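Local coordinates for protein spermidine synthase (Corynebacterium glutamicum ATCC 13032, PDB 3GJY) that probably acts as a spermidine synthase of the AdoMet-dependent methyltransferase fold, transferring an aminopropyl group to putrescine in polyamine biosynthesis, at residues A[58-64]-A[105-110]; A[119-123]-A[145-151]; A[197-203]-A[237-243]. One frame throughout, in Å; residues are numbered along the deposited sequence.

Contact 1. Residues A[58-64]-A[105-110]; sequences IVLGQPQ and RYFADV
Arg105 extends its side chain from helix 102-110 against Pro63, with chi1 to chi3 all t, so that the guanidinium reaches the turn following strand 53-59. Pro63 CA lies over one face of that group, 3.6 Å from Arg105 NH1. The aliphatic parts also meet, Pro63 CB lying 3.8 Å from Arg105 CG. At the guanidinium edge, Arg105 NH2 donates to Val59 O at 2.9 Å. Val59 O also accepts Gln62 N at 3.0 Å, closing a type II beta turn from Val59 to Gln62, with Leu60 at phi/psi -60/137 and Gly61 at 82/-2, a positive phi that favours glycine. Thus the arginine binds the turn after the last strand of the N-terminal antiparallel sheet, joining it to a helix of the Rossmann-like domain; Asp134 OD2 adds a salt bridge to Arg105 NH2 and accepts Gly61 N. Two waters accept from Arg105 NH1: one also accepts from Val59 N, the other donates to Pro63 O. Further along, Gln64 (chi1 m, chi2 t) comes closest to the helix backbone at Tyr106, CA to CA 5.3 Å. Gln64 NE2 donates to Asp109 OD2 at 2.9 Å, and Gln64 CD rests 3.6 Å from Val110 CG2.

Contact 2. Residues A[119-123]-A[145-151]; sequences VELDA and VDDARMV
Segment 119-123 continues from strand 115-120 to the first residue of helix 123-132, while 145-151 follows strand 141-145 into helix 148-153. The two lie side by side, with CA to CA distances of 5.0 Å for Glu120 and Val145 and 5.3 Å for Leu121 and Asp146; Val119 sits against Ala148, CA to CA 5.8 Å, because the chain turns back after Asp146 into the helix. One backbone hydrogen bond crosses between them, Asp146 N to Glu120 O at 3.2 Å; Glu120 O also receives a CA-H...O contact from Val145 CA at 3.1 Å.

Among the side chains, Val119 (chi1 t) makes the apolar contacts with helix 148-153: its CG1 lies 4.0 Å from Ala148 CB and 3.9 Å from Val151 CG2, and also 3.6 Å from Asp146 O. At the other end, Val145 CG1 packs 4.1 Å from Ala123 CB. Both helix starts are capped. Asp147 OD1 accepts Arg149 N at 3.0 Å, with a weak bond from Met150 N (a selenomethionine) to Asp147 OD2 at 3.1 Å. Asp122 is the N-cap of helix 123-132 and also accepts from Glu30 N and Tyr31 N. Glu120 folds back, chi1 t and chi2 p, so that Glu120 OE2 takes Asp122 N at 2.9 Å.

The position of Glu120, following strand 115-120 and beside the loop after strand 141-145, is consistent with the acidic residue of the AdoMet pocket in methyltransferase folds, which in spermidine synthases takes the decarboxylated AdoMet substrate.

Contact 3. Residues A[197-203]-A[237-243]; sequences VANCGDH and YGNIILM
Seven hydrogen bonds tie these antiparallel strands, six of them between backbones. Ala198 N to Leu242 O is 2.8 Å and Leu242 N to Ala198 O 2.9 Å; Cys200 N to Ile240 O is 2.9 Å and Ile240 N to Cys200 O 2.8 Å; Asp202 N to Gly238 O is 3.0 Å and Gly238 N to Asp202 O 3.2 Å. Asn239 ND2 donates to Asn199 OD1 at 2.8 Å, and a water accepts from ND2 of both asparagines. The strand directions differ by 155°, axes 4.7 Å apart. Here the parallel part of the Rossmann-like sheet meets strand 238-245, antiparallel to both its neighbours, the reversal characteristic of the methyltransferase fold. Val197 CG1 packs 3.6 Å from Ile241 CG2; on the Cys200 face, towards helix 207-219, Cys200 CB touches Leu242 CD1 at 3.8 Å. At Gly201 a CB would clash, 2.3 Å from Tyr237 OH, so the tyrosine leaves no room for a side chain. The Tyr237 edge meets the His203 face in an offset T-shaped pair, centroids 5.7 Å apart.

Along the chain the three contacts are in series, each closing before the next opens, and their centres form a wide triangle with sides of about 21 to 22 Å. None touches another: nearest atoms are about 7 Å apart for contacts 1 and 3 and about 11 Å for the other two pairs. Contacts 2 and 3 belong to one mixed sheet, contact 2 beside strand 141-145, one of its two edge strands, and contact 3 where strand 194-202 meets strand 238-245. Contact 1 instead joins the separate four-stranded sheet to helix 102-110, which directly precedes strand 115-120 of contact 2. Together they sample the domain junction, the edge that probably carries the AdoMet-type substrate pocket and the interior of the Rossmann-like sheet.

Contact 1. Residues A[58-64]-A[105-110]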
loop_
_atom_site.group_PDB
_atom_site.type_symbol
_atom_site.label_atom_id
_atom_site.label_comp_id
_atom_site.label_asym_id
_atom_site.label_seq_id
_atom_site.Cartn_x
_atom_site.Cartn_y
_atom_site.Cartn_z
ATOM N N ILE A 58 -3.818 13.931 7.225
ATOM C CA ILE A 58 -3.197 14.877 6.294
ATOM C C ILE A 58 -3.010 16.231 6.966
ATOM O O ILE A 58 -3.732 16.576 7.925
ATOM C CB ILE A 58 -4.009 15.061 5.014
ATOM C CG1 ILE A 58 -5.424 15.588 5.304
ATOM C CG2 ILE A 58 -4.079 13.726 4.253
ATOM C CD1 ILE A 58 -6.280 15.829 4.036
ATOM N N VAL A 59 -2.025 16.974 6.481
ATOM C CA VAL A 59 -1.913 18.390 6.815
ATOM C C VAL A 59 -2.048 19.112 5.484
ATOM O O VAL A 59 -1.258 18.884 4.549
ATOM C CB VAL A 59 -0.561 18.698 7.469
ATOM C CG1 VAL A 59 -0.456 20.214 7.710
ATOM C CG2 VAL A 59 -0.367 17.901 8.791
ATOM N N LEU A 60 -3.046 19.979 5.382
ATOM C CA LEU A 60 -3.289 20.665 4.104
ATOM C C LEU A 60 -2.048 21.484 3.714
ATOM O O LEU A 60 -1.400 22.136 4.560
ATOM C CB LEU A 60 -4.510 21.593 4.218
ATOM C CG LEU A 60 -5.796 20.948 4.748
ATOM C CD1 LEU A 60 -6.932 22.000 4.789
ATOM C CD2 LEU A 60 -6.242 19.743 3.867
ATOM N N GLY A 61 -1.688 21.420 2.442
ATOM C CA GLY A 61 -0.536 22.153 1.931
ATOM C C GLY A 61 0.804 21.472 2.164
ATOM O O GLY A 61 1.837 21.979 1.691
ATOM N N GLN A 62 0.787 20.314 2.847
ATOM C CA GLN A 62 2.026 19.587 3.160
ATOM C C GLN A 62 1.880 18.122 2.772
ATOM O O GLN A 62 1.713 17.228 3.631
ATOM C CB GLN A 62 2.405 19.710 4.636
ATOM C CG GLN A 62 2.784 21.105 5.065
ATOM C CD GLN A 62 3.023 21.201 6.550
ATOM O OE1 GLN A 62 3.548 20.276 7.177
ATOM N NE2 GLN A 62 2.632 22.324 7.127
ATOM N N PRO A 63 1.951 17.863 1.456
ATOM C CA PRO A 63 1.642 16.512 0.969
ATOM C C PRO A 63 2.670 15.438 1.355
ATOM O O PRO A 63 2.390 14.247 1.184
ATOM C CB PRO A 63 1.551 16.702 -0.563
ATOM C CG PRO A 63 2.489 17.874 -0.810
ATOM C CD PRO A 63 2.338 18.788 0.363
ATOM N N GLN A 64 3.846 15.841 1.854
ATOM C CA GLN A 64 4.806 14.844 2.328
ATOM C C GLN A 64 4.710 14.522 3.828
ATOM O O GLN A 64 5.469 13.682 4.317
ATOM C CB GLN A 64 6.218 15.225 1.904
ATOM C CG GLN A 64 6.428 15.014 0.400
ATOM C CD GLN A 64 7.880 15.263 -0.015
ATOM O OE1 GLN A 64 8.826 14.771 0.635
ATOM N NE2 GLN A 64 8.058 15.982 -1.121
ATOM N N ARG A 105 -1.221 11.151 -3.169
ATOM C CA ARG A 105 -0.876 12.569 -2.974
ATOM C C ARG A 105 0.611 12.736 -2.603
ATOM O O ARG A 105 1.304 13.657 -3.070
ATOM C CB ARG A 105 -1.803 13.108 -1.879
ATOM C CG ARG A 105 -1.518 14.533 -1.367
ATOM C CD ARG A 105 -2.588 14.864 -0.335
ATOM N NE ARG A 105 -2.400 16.143 0.357
ATOM C CZ ARG A 105 -1.932 16.276 1.592
ATOM N NH1 ARG A 105 -1.486 15.224 2.284
ATOM N NH2 ARG A 105 -1.935 17.481 2.132
ATOM N N TYR A 106 1.099 11.828 -1.754
ATOM C CA TYR A 106 2.499 11.846 -1.350
ATOM C C TYR A 106 3.425 11.619 -2.550
ATOM O O TYR A 106 4.346 12.410 -2.815
ATOM C CB TYR A 106 2.704 10.744 -0.291
ATOM C CG TYR A 106 4.136 10.601 0.128
ATOM C CD1 TYR A 106 4.663 11.377 1.169
ATOM C CD2 TYR A 106 4.979 9.709 -0.513
ATOM C CE1 TYR A 106 5.995 11.258 1.550
ATOM C CE2 TYR A 106 6.329 9.595 -0.166
ATOM C CZ TYR A 106 6.831 10.384 0.868
ATOM O OH TYR A 106 8.153 10.262 1.221
ATOM N N PHE A 107 3.175 10.520 -3.287
ATOM C CA PHE A 107 4.038 10.216 -4.424
ATOM C C PHE A 107 3.927 11.253 -5.518
ATOM O O PHE A 107 4.896 11.514 -6.232
ATOM C CB PHE A 107 3.794 8.807 -4.986
ATOM C CG PHE A 107 4.349 7.725 -4.108
ATOM C CD1 PHE A 107 5.704 7.580 -3.959
ATOM C CD2 PHE A 107 3.506 6.938 -3.348
ATOM C CE1 PHE A 107 6.225 6.588 -3.115
ATOM C CE2 PHE A 107 4.019 5.965 -2.478
ATOM C CZ PHE A 107 5.390 5.794 -2.371
ATOM N N ALA A 108 2.739 11.828 -5.674
ATOM C CA ALA A 108 2.570 12.886 -6.690
ATOM C C ALA A 108 3.461 14.106 -6.375
ATOM O O ALA A 108 3.957 14.785 -7.295
ATOM C CB ALA A 108 1.132 13.302 -6.817
ATOM N N ASP A 109 3.685 14.370 -5.085
ATOM C CA ASP A 109 4.546 15.501 -4.741
ATOM C C ASP A 109 6.045 15.163 -4.823
ATOM O O ASP A 109 6.857 15.961 -5.319
ATOM C CB ASP A 109 4.221 16.017 -3.337
ATOM C CG ASP A 109 4.858 17.368 -3.075
ATOM O OD1 ASP A 109 4.456 18.343 -3.747
ATOM O OD2 ASP A 109 5.758 17.445 -2.215
ATOM N N VAL A 110 6.395 13.970 -4.346
ATOM C CA VAL A 110 7.790 13.513 -4.406
ATOM C C VAL A 110 8.269 13.377 -5.860
ATOM O O VAL A 110 9.411 13.752 -6.185
ATOM C CB VAL A 110 7.958 12.185 -3.674
ATOM C CG1 VAL A 110 9.375 11.597 -3.864
ATOM C CG2 VAL A 110 7.687 12.407 -2.185
HETATM O O HOH W 1 -0.112 15.670 4.813
HETATM O O HOH W 2 -0.120 13.023 1.201
HETATM O O HOH W 3 9.148 12.575 2.337
#

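Contact 2. Residues A[119-123]-A[145-151]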
loop_
_atom_site.group_PDB
_atom_site.type_symbol
_atom_site.label_atom_id
_atom_site.label_comp_id
_atom_site.label_asym_id
_atom_site.label_seq_id
_atom_site.Cartn_x
_atom_site.Cartn_y
_atom_site.Cartn_z
ATOM N N VAL A 119 -7.675 3.239 -7.286
ATOM C CA VAL A 119 -8.903 2.476 -7.491
ATOM C C VAL A 119 -9.587 2.376 -6.141
ATOM O O VAL A 119 -9.083 1.711 -5.202
ATOM C CB VAL A 119 -8.648 1.070 -8.062
ATOM C CG1 VAL A 119 -9.999 0.337 -8.294
ATOM C CG2 VAL A 119 -7.790 1.150 -9.331
ATOM N N GLU A 120 -10.710 3.082 -6.026
ATOM C CA GLU A 120 -11.430 3.196 -4.745
ATOM C C GLU A 120 -12.841 2.630 -4.916
ATOM O O GLU A 120 -13.567 3.034 -5.835
ATOM C CB GLU A 120 -11.494 4.688 -4.352
ATOM C CG GLU A 120 -12.475 4.983 -3.207
ATOM C CD GLU A 120 -12.183 4.122 -1.985
ATOM O OE1 GLU A 120 -10.992 3.901 -1.648
ATOM O OE2 GLU A 120 -13.134 3.658 -1.358
ATOM N N LEU A 121 -13.254 1.780 -3.977
ATOM C CA LEU A 121 -14.574 1.156 -3.987
ATOM C C LEU A 121 -15.744 2.152 -3.789
ATOM O O LEU A 121 -16.811 2.025 -4.414
ATOM C CB LEU A 121 -14.585 0.096 -2.874
ATOM C CG LEU A 121 -15.879 -0.698 -2.692
ATOM C CD1 LEU A 121 -16.150 -1.588 -3.910
ATOM C CD2 LEU A 121 -15.827 -1.479 -1.373
ATOM N N ASP A 122 -15.521 3.128 -2.928
ATOM C CA ASP A 122 -16.576 3.935 -2.343
ATOM C C ASP A 122 -16.676 5.271 -3.084
ATOM O O ASP A 122 -15.781 6.113 -2.969
ATOM C CB ASP A 122 -16.295 4.102 -0.843
ATOM C CG ASP A 122 -17.455 4.727 -0.091
ATOM O OD1 ASP A 122 -18.078 5.685 -0.615
ATOM O OD2 ASP A 122 -17.725 4.256 1.038
ATOM N N ALA A 123 -17.766 5.448 -3.850
ATOM C CA ALA A 123 -17.925 6.665 -4.662
ATOM C C ALA A 123 -17.891 7.953 -3.809
ATOM O O ALA A 123 -17.361 8.989 -4.241
ATOM C CB ALA A 123 -19.248 6.593 -5.468
ATOM N N VAL A 145 -13.460 4.761 -9.619
ATOM C CA VAL A 145 -14.361 4.122 -8.653
ATOM C C VAL A 145 -14.717 2.765 -9.253
ATOM O O VAL A 145 -15.420 2.681 -10.287
ATOM C CB VAL A 145 -15.602 4.959 -8.390
ATOM C CG1 VAL A 145 -16.542 4.197 -7.450
ATOM C CG2 VAL A 145 -15.168 6.288 -7.773
ATOM N N ASP A 146 -14.162 1.702 -8.651
ATOM C CA ASP A 146 -14.276 0.359 -9.222
ATOM C C ASP A 146 -13.856 -0.666 -8.179
ATOM O O ASP A 146 -13.299 -0.292 -7.144
ATOM C CB ASP A 146 -13.354 0.245 -10.444
ATOM C CG ASP A 146 -13.959 -0.578 -11.571
ATOM O OD1 ASP A 146 -14.667 -1.558 -11.300
ATOM O OD2 ASP A 146 -13.705 -0.227 -12.743
ATOM N N ASP A 147 -14.095 -1.947 -8.492
ATOM C CA ASP A 147 -13.563 -3.028 -7.666
ATOM C C ASP A 147 -12.112 -3.278 -8.079
ATOM O O ASP A 147 -11.796 -3.565 -9.220
ATOM C CB ASP A 147 -14.386 -4.315 -7.764
ATOM C CG ASP A 147 -13.589 -5.561 -7.369
ATOM O OD1 ASP A 147 -12.824 -5.551 -6.368
ATOM O OD2 ASP A 147 -13.729 -6.569 -8.083
ATOM N N ALA A 148 -11.227 -3.119 -7.108
ATOM C CA ALA A 148 -9.800 -3.257 -7.372
ATOM C C ALA A 148 -9.369 -4.634 -7.886
ATOM O O ALA A 148 -8.393 -4.722 -8.665
ATOM C CB ALA A 148 -8.990 -2.863 -6.137
ATOM N N ARG A 149 -9.998 -5.705 -7.417
ATOM C CA ARG A 149 -9.642 -7.034 -7.925
ATOM C C ARG A 149 -9.990 -7.129 -9.404
ATOM O O ARG A 149 -9.185 -7.614 -10.208
ATOM C CB ARG A 149 -10.382 -8.139 -7.163
ATOM C CG ARG A 149 -10.207 -9.505 -7.784
ATOM C CD ARG A 149 -8.753 -10.073 -7.858
ATOM N NE ARG A 149 -8.762 -11.247 -8.739
ATOM C CZ ARG A 149 -8.451 -12.499 -8.408
ATOM N NH1 ARG A 149 -8.046 -12.819 -7.178
ATOM N NH2 ARG A 149 -8.598 -13.450 -9.335
HETATM N N MSE A 150 -11.162 -6.615 -9.778
HETATM C CA MSE A 150 -11.535 -6.658 -11.188
HETATM C C MSE A 150 -10.620 -5.788 -12.038
HETATM O O MSE A 150 -10.245 -6.175 -13.143
HETATM C CB MSE A 150 -13.014 -6.325 -11.398
HETATM C CG MSE A 150 -13.909 -7.349 -10.781
HETATM SE SE MSE A 150 -13.704 -9.068 -11.686
HETATM C CE MSE A 150 -14.609 -8.575 -13.337
ATOM N N VAL A 151 -10.220 -4.632 -11.517
ATOM C CA VAL A 151 -9.300 -3.777 -12.284
ATOM C C VAL A 151 -7.967 -4.536 -12.491
ATOM O O VAL A 151 -7.426 -4.519 -13.606
ATOM C CB VAL A 151 -9.099 -2.422 -11.579
ATOM C CG1 VAL A 151 -7.962 -1.629 -12.234
ATOM C CG2 VAL A 151 -10.392 -1.620 -11.652
#

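Contact 3. Residues A[197-203]-A[237-243]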
loop_
_atom_site.group_PDB
_atom_site.type_symbol
_atom_site.label_atom_id
_atom_site.label_comp_id
_atom_site.label_asym_id
_atom_site.label_seq_id
_atom_site.Cartn_x
_atom_site.Cartn_y
_atom_site.Cartn_z
ATOM N N VAL A 197 4.045 -3.550 -3.973
ATOM C CA VAL A 197 4.178 -3.219 -2.534
ATOM C C VAL A 197 2.804 -3.354 -1.904
ATOM O O VAL A 197 1.853 -2.756 -2.417
ATOM C CB VAL A 197 4.575 -1.735 -2.303
ATOM C CG1 VAL A 197 4.641 -1.419 -0.809
ATOM C CG2 VAL A 197 5.869 -1.398 -2.972
ATOM N N ALA A 198 2.693 -4.068 -0.797
ATOM C CA ALA A 198 1.411 -4.220 -0.120
ATOM C C ALA A 198 1.486 -3.936 1.358
ATOM O O ALA A 198 2.403 -4.387 2.056
ATOM C CB ALA A 198 0.832 -5.643 -0.334
ATOM N N ASN A 199 0.466 -3.245 1.849
ATOM C CA ASN A 199 0.232 -3.169 3.283
ATOM C C ASN A 199 -0.515 -4.417 3.736
ATOM O O ASN A 199 -1.553 -4.767 3.174
ATOM C CB ASN A 199 -0.583 -1.925 3.600
ATOM C CG ASN A 199 -0.837 -1.747 5.069
ATOM O OD1 ASN A 199 -0.051 -2.198 5.912
ATOM N ND2 ASN A 199 -1.927 -1.049 5.388
ATOM N N CYS A 200 0.045 -5.130 4.703
ATOM C CA CYS A 200 -0.588 -6.351 5.233
ATOM C C CYS A 200 -0.738 -6.180 6.732
ATOM O O CYS A 200 0.241 -6.004 7.442
ATOM C CB CYS A 200 0.249 -7.590 4.879
ATOM S SG CYS A 200 -0.243 -9.118 5.669
ATOM N N GLY A 201 -1.982 -6.161 7.204
ATOM C CA GLY A 201 -2.243 -6.166 8.653
ATOM C C GLY A 201 -2.382 -7.605 9.138
ATOM O O GLY A 201 -3.071 -8.423 8.501
ATOM N N ASP A 202 -1.696 -7.939 10.231
ATOM C CA ASP A 202 -1.770 -9.323 10.725
ATOM C C ASP A 202 -1.578 -9.391 12.238
ATOM O O ASP A 202 -0.913 -8.532 12.849
ATOM C CB ASP A 202 -0.789 -10.248 9.961
ATOM C CG ASP A 202 -1.252 -11.724 9.922
ATOM O OD1 ASP A 202 -2.305 -12.079 10.518
ATOM O OD2 ASP A 202 -0.570 -12.559 9.293
ATOM N N HIS A 203 -2.204 -10.398 12.853
ATOM C CA HIS A 203 -1.890 -10.701 14.263
ATOM C C HIS A 203 -0.800 -11.758 14.350
ATOM O O HIS A 203 -0.446 -12.388 13.344
ATOM C CB HIS A 203 -3.104 -11.035 15.148
ATOM C CG HIS A 203 -4.339 -11.403 14.395
ATOM N ND1 HIS A 203 -5.549 -10.780 14.613
ATOM C CD2 HIS A 203 -4.561 -12.337 13.441
ATOM C CE1 HIS A 203 -6.460 -11.298 13.808
ATOM N NE2 HIS A 203 -5.887 -12.245 13.087
ATOM N N TYR A 237 -1.074 -6.875 17.233
ATOM C CA TYR A 237 -1.395 -6.711 15.817
ATOM C C TYR A 237 -0.524 -5.586 15.285
ATOM O O TYR A 237 -0.187 -4.627 16.000
ATOM C CB TYR A 237 -2.891 -6.358 15.687
ATOM C CG TYR A 237 -3.457 -6.247 14.286
ATOM C CD1 TYR A 237 -3.412 -5.030 13.561
ATOM C CD2 TYR A 237 -4.099 -7.344 13.704
ATOM C CE1 TYR A 237 -3.962 -4.919 12.223
ATOM C CE2 TYR A 237 -4.653 -7.251 12.411
ATOM C CZ TYR A 237 -4.581 -6.051 11.692
ATOM O OH TYR A 237 -5.139 -6.012 10.431
ATOM N N GLY A 238 -0.150 -5.695 14.010
ATOM C CA GLY A 238 0.639 -4.668 13.374
ATOM C C GLY A 238 0.615 -4.779 11.860
ATOM O O GLY A 238 -0.176 -5.521 11.276
ATOM N N ASN A 239 1.480 -3.997 11.251
ATOM C CA ASN A 239 1.553 -3.940 9.799
ATOM C C ASN A 239 2.871 -4.469 9.366
ATOM O O ASN A 239 3.906 -4.201 10.016
ATOM C CB ASN A 239 1.442 -2.500 9.287
ATOM C CG ASN A 239 0.126 -1.894 9.591
ATOM O OD1 ASN A 239 -0.083 -1.394 10.698
ATOM N ND2 ASN A 239 -0.798 -1.938 8.629
ATOM N N ILE A 240 2.837 -5.169 8.238
ATOM C CA ILE A 240 4.060 -5.569 7.563
ATOM C C ILE A 240 3.900 -5.174 6.098
ATOM O O ILE A 240 2.858 -5.426 5.483
ATOM C CB ILE A 240 4.345 -7.105 7.772
ATOM C CG1 ILE A 240 5.653 -7.513 7.097
ATOM C CG2 ILE A 240 3.147 -7.953 7.317
ATOM C CD1 ILE A 240 6.158 -8.889 7.554
ATOM N N ILE A 241 4.923 -4.534 5.556
ATOM C CA ILE A 241 4.929 -4.136 4.148
ATOM C C ILE A 241 5.628 -5.258 3.361
ATOM O O ILE A 241 6.788 -5.596 3.628
ATOM C CB ILE A 241 5.704 -2.820 3.959
ATOM C CG1 ILE A 241 5.111 -1.684 4.838
ATOM C CG2 ILE A 241 5.710 -2.452 2.466
ATOM C CD1 ILE A 241 3.606 -1.513 4.776
ATOM N N LEU A 242 4.904 -5.843 2.412
ATOM C CA LEU A 242 5.385 -6.950 1.571
ATOM C C LEU A 242 5.746 -6.420 0.207
ATOM O O LEU A 242 4.918 -5.762 -0.446
ATOM C CB LEU A 242 4.257 -7.978 1.426
ATOM C CG LEU A 242 3.581 -8.412 2.744
ATOM C CD1 LEU A 242 2.458 -9.416 2.429
ATOM C CD2 LEU A 242 4.589 -9.043 3.718
HETATM N N MSE A 243 6.984 -6.682 -0.226
HETATM C CA MSE A 243 7.452 -6.190 -1.510
HETATM C C MSE A 243 7.854 -7.341 -2.439
HETATM O O MSE A 243 8.503 -8.292 -2.000
HETATM C CB MSE A 243 8.583 -5.170 -1.348
HETATM C CG MSE A 243 8.146 -3.921 -0.585
HETATM SE SE MSE A 243 9.550 -2.649 -0.333
HETATM C CE MSE A 243 10.413 -3.582 1.089
HETATM O O HOH W 4 -3.308 -0.831 7.993
#